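Local coordinates for protein sialidase B (Streptococcus pneumoniae TIGR4, PDB 4XJZ) that hydrolyses the alpha-glycosidic linkages that hold terminal sialic acid residues on oligosaccharides, glycoproteins and glycolipids, as an exo-sialidase of glycosyl hydrolase family 33, at residues Asn419-Thr424 and Lys437-Phe442. The protein carries 1 engineered substitution. Residues are numbered along the deposited sequence; the frame is centred on the assembly and turned at random.
Sequences NYIAMT and KLLPPF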
loop_
_atom_site.group_PDB
_atom_site.type_symbol
_atom_site.label_atom_id
_atom_site.label_comp_id
_atom_site.label_asym_id
_atom_site.label_seq_id
_atom_site.Cartn_x
_atom_site.Cartn_y
_atom_site.Cartn_z
ATOM N N ASN A 419 -12.587 17.356 3.619
ATOM C CA ASN A 419 -11.253 16.857 3.957
ATOM C C ASN A 419 -10.441 17.909 4.679
ATOM O O ASN A 419 -10.577 19.100 4.391
ATOM C CB ASN A 419 -10.503 16.403 2.704
ATOM C CG ASN A 419 -10.404 17.497 1.661
ATOM O OD1 ASN A 419 -11.413 17.909 1.077
ATOM N ND2 ASN A 419 -9.194 17.980 1.419
ATOM N N TYR A 420 -9.586 17.455 5.602
ATOM C CA TYR A 420 -8.693 18.328 6.366
ATOM C C TYR A 420 -7.269 17.794 6.270
ATOM O O TYR A 420 -7.047 16.691 5.787
ATOM C CB TYR A 420 -9.103 18.352 7.842
ATOM C CG TYR A 420 -10.538 18.779 8.066
ATOM C CD1 TYR A 420 -10.850 20.090 8.416
ATOM C CD2 TYR A 420 -11.580 17.862 7.947
ATOM C CE1 TYR A 420 -12.167 20.483 8.618
ATOM C CE2 TYR A 420 -12.900 18.248 8.140
ATOM C CZ TYR A 420 -13.181 19.555 8.477
ATOM O OH TYR A 420 -14.491 19.943 8.677
ATOM N N ILE A 421 -6.297 18.577 6.724
ATOM C CA ILE A 421 -4.948 18.041 6.910
ATOM C C ILE A 421 -4.631 18.155 8.391
ATOM O O ILE A 421 -4.940 19.168 9.012
ATOM C CB ILE A 421 -3.878 18.794 6.091
ATOM C CG1 ILE A 421 -4.104 18.617 4.592
ATOM C CG2 ILE A 421 -2.478 18.256 6.400
ATOM C CD1 ILE A 421 -3.134 19.423 3.728
ATOM N N ALA A 422 -4.047 17.099 8.953
ATOM C CA ALA A 422 -3.616 17.114 10.349
ATOM C C ALA A 422 -2.115 16.906 10.452
ATOM O O ALA A 422 -1.476 16.343 9.554
ATOM C CB ALA A 422 -4.322 16.050 11.128
ATOM N N MET A 423 -1.573 17.333 11.586
ATOM C CA MET A 423 -0.156 17.165 11.902
ATOM C C MET A 423 -0.001 16.512 13.265
ATOM O O MET A 423 -0.753 16.822 14.184
ATOM C CB MET A 423 0.512 18.542 11.911
ATOM C CG MET A 423 1.882 18.600 12.531
ATOM S SD MET A 423 2.385 20.336 12.545
ATOM C CE MET A 423 3.423 20.353 14.002
ATOM N N THR A 424 0.969 15.609 13.391
ATOM C CA THR A 424 1.383 15.136 14.709
ATOM C C THR A 424 2.896 15.192 14.777
ATOM O O THR A 424 3.571 15.345 13.752
ATOM C CB THR A 424 0.878 13.708 15.028
ATOM O OG1 THR A 424 1.345 13.323 16.330
ATOM C CG2 THR A 424 1.370 12.702 14.011
ATOM N N LYS A 437 -3.097 17.808 15.498
ATOM C CA LYS A 437 -3.787 19.088 15.410
ATOM C C LYS A 437 -4.144 19.315 13.953
ATOM O O LYS A 437 -3.377 18.954 13.058
ATOM C CB LYS A 437 -2.913 20.248 15.917
ATOM C CG LYS A 437 -1.837 20.701 14.933
ATOM C CD LYS A 437 -1.272 22.081 15.269
ATOM C CE LYS A 437 -0.289 22.540 14.193
ATOM N NZ LYS A 437 0.700 23.525 14.721
ATOM N N LEU A 438 -5.307 19.911 13.709
ATOM C CA LEU A 438 -5.664 20.293 12.354
ATOM C C LEU A 438 -4.851 21.506 11.902
ATOM O O LEU A 438 -4.591 22.424 12.690
ATOM C CB LEU A 438 -7.153 20.620 12.279
ATOM C CG LEU A 438 -8.123 19.467 12.547
ATOM C CD1 LEU A 438 -9.572 19.958 12.464
ATOM C CD2 LEU A 438 -7.897 18.306 11.583
ATOM N N LEU A 439 -4.436 21.500 10.639
ATOM C CA LEU A 439 -3.846 22.688 10.026
ATOM C C LEU A 439 -4.976 23.626 9.618
ATOM O O LEU A 439 -6.089 23.170 9.352
ATOM C CB LEU A 439 -3.004 22.325 8.798
ATOM C CG LEU A 439 -1.719 21.517 8.976
ATOM C CD1 LEU A 439 -0.733 21.841 7.856
ATOM C CD2 LEU A 439 -1.100 21.758 10.327
ATOM N N PRO A 440 -4.698 24.939 9.563
ATOM C CA PRO A 440 -5.708 25.913 9.135
ATOM C C PRO A 440 -5.961 25.812 7.637
ATOM O O PRO A 440 -5.181 25.168 6.936
ATOM C CB PRO A 440 -5.044 27.253 9.458
ATOM C CG PRO A 440 -3.601 26.989 9.321
ATOM C CD PRO A 440 -3.406 25.587 9.850
ATOM N N PRO A 441 -7.043 26.434 7.146
ATOM C CA PRO A 441 -7.241 26.482 5.696
ATOM C C PRO A 441 -6.252 27.457 5.064
ATOM O O PRO A 441 -5.902 28.456 5.699
ATOM C CB PRO A 441 -8.671 27.009 5.560
ATOM C CG PRO A 441 -8.909 27.786 6.813
ATOM C CD PRO A 441 -8.151 27.070 7.882
ATOM N N PHE A 442 -5.812 27.174 3.843
ATOM C CA PHE A 442 -4.809 28.004 3.181
ATOM C C PHE A 442 -5.351 28.742 1.966
ATOM O O PHE A 442 -4.735 29.689 1.490
ATOM C CB PHE A 442 -3.607 27.153 2.773
ATOM C CG PHE A 442 -2.847 26.606 3.940
ATOM C CD1 PHE A 442 -1.915 27.394 4.596
ATOM C CD2 PHE A 442 -3.080 25.318 4.398
ATOM C CE1 PHE A 442 -1.217 26.908 5.683
ATOM C CE2 PHE A 442 -2.379 24.816 5.492
ATOM C CZ PHE A 442 -1.450 25.616 6.130
HETATM O O HOH W 1 -7.247 21.363 7.302
#
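Lys-437 O receives the N-H of Met-423 at 2.8 Å and also takes a CA-H...O contact from Ala-422 CA at 3.3 Å. The return bond, Lys-437 N to Met-423 O, is 2.9 Å long, which identifies this antiparallel pair as hydrogen-bonded. Ala-422 and Leu-438 form the adjoining non-hydrogen-bonded pair, their CA atoms 4.3 Å apart. One residue further, Leu-439 N reaches Ile-421 O in a nearly straight bond (172° at the hydrogen). The ladder then opens: a water accepts from Ile-421 N and donates to Leu-439 O, bridging the backbones where no direct bond joins them.

Met-423 and Lys-437 run side by side on one face, both extended beyond CG, with SD 3.8 Å from Lys-437 CE. The lysine amine goes on to bond Gly-485 O. Leu-439 brings CD2 to Met-423 CB at 3.9 Å, and its CG rests against Ile-421 CG2. On the face of Ala-422, with CG anti to its carbonyl carbon (chi1 -65°), Leu-438 turns its branch back toward the neighbouring strand, which places CD2 3.9 Å from Tyr-420 CB, while CD1 lies obliquely to the tyrosine ring. That ring packs edge-to-face with Phe-407, and its OH bonds Thr-416 O.

Strand 420-426 also pairs with strand 301-308, leaving 437-438 as the outermost strand of its sheet. The arrangement is a beta hairpin in which the second BNR (Asp-box) repeat, 424-435, runs from the end of strand 420-426 through the connection, as at strand turns in the sialidase beta-propeller.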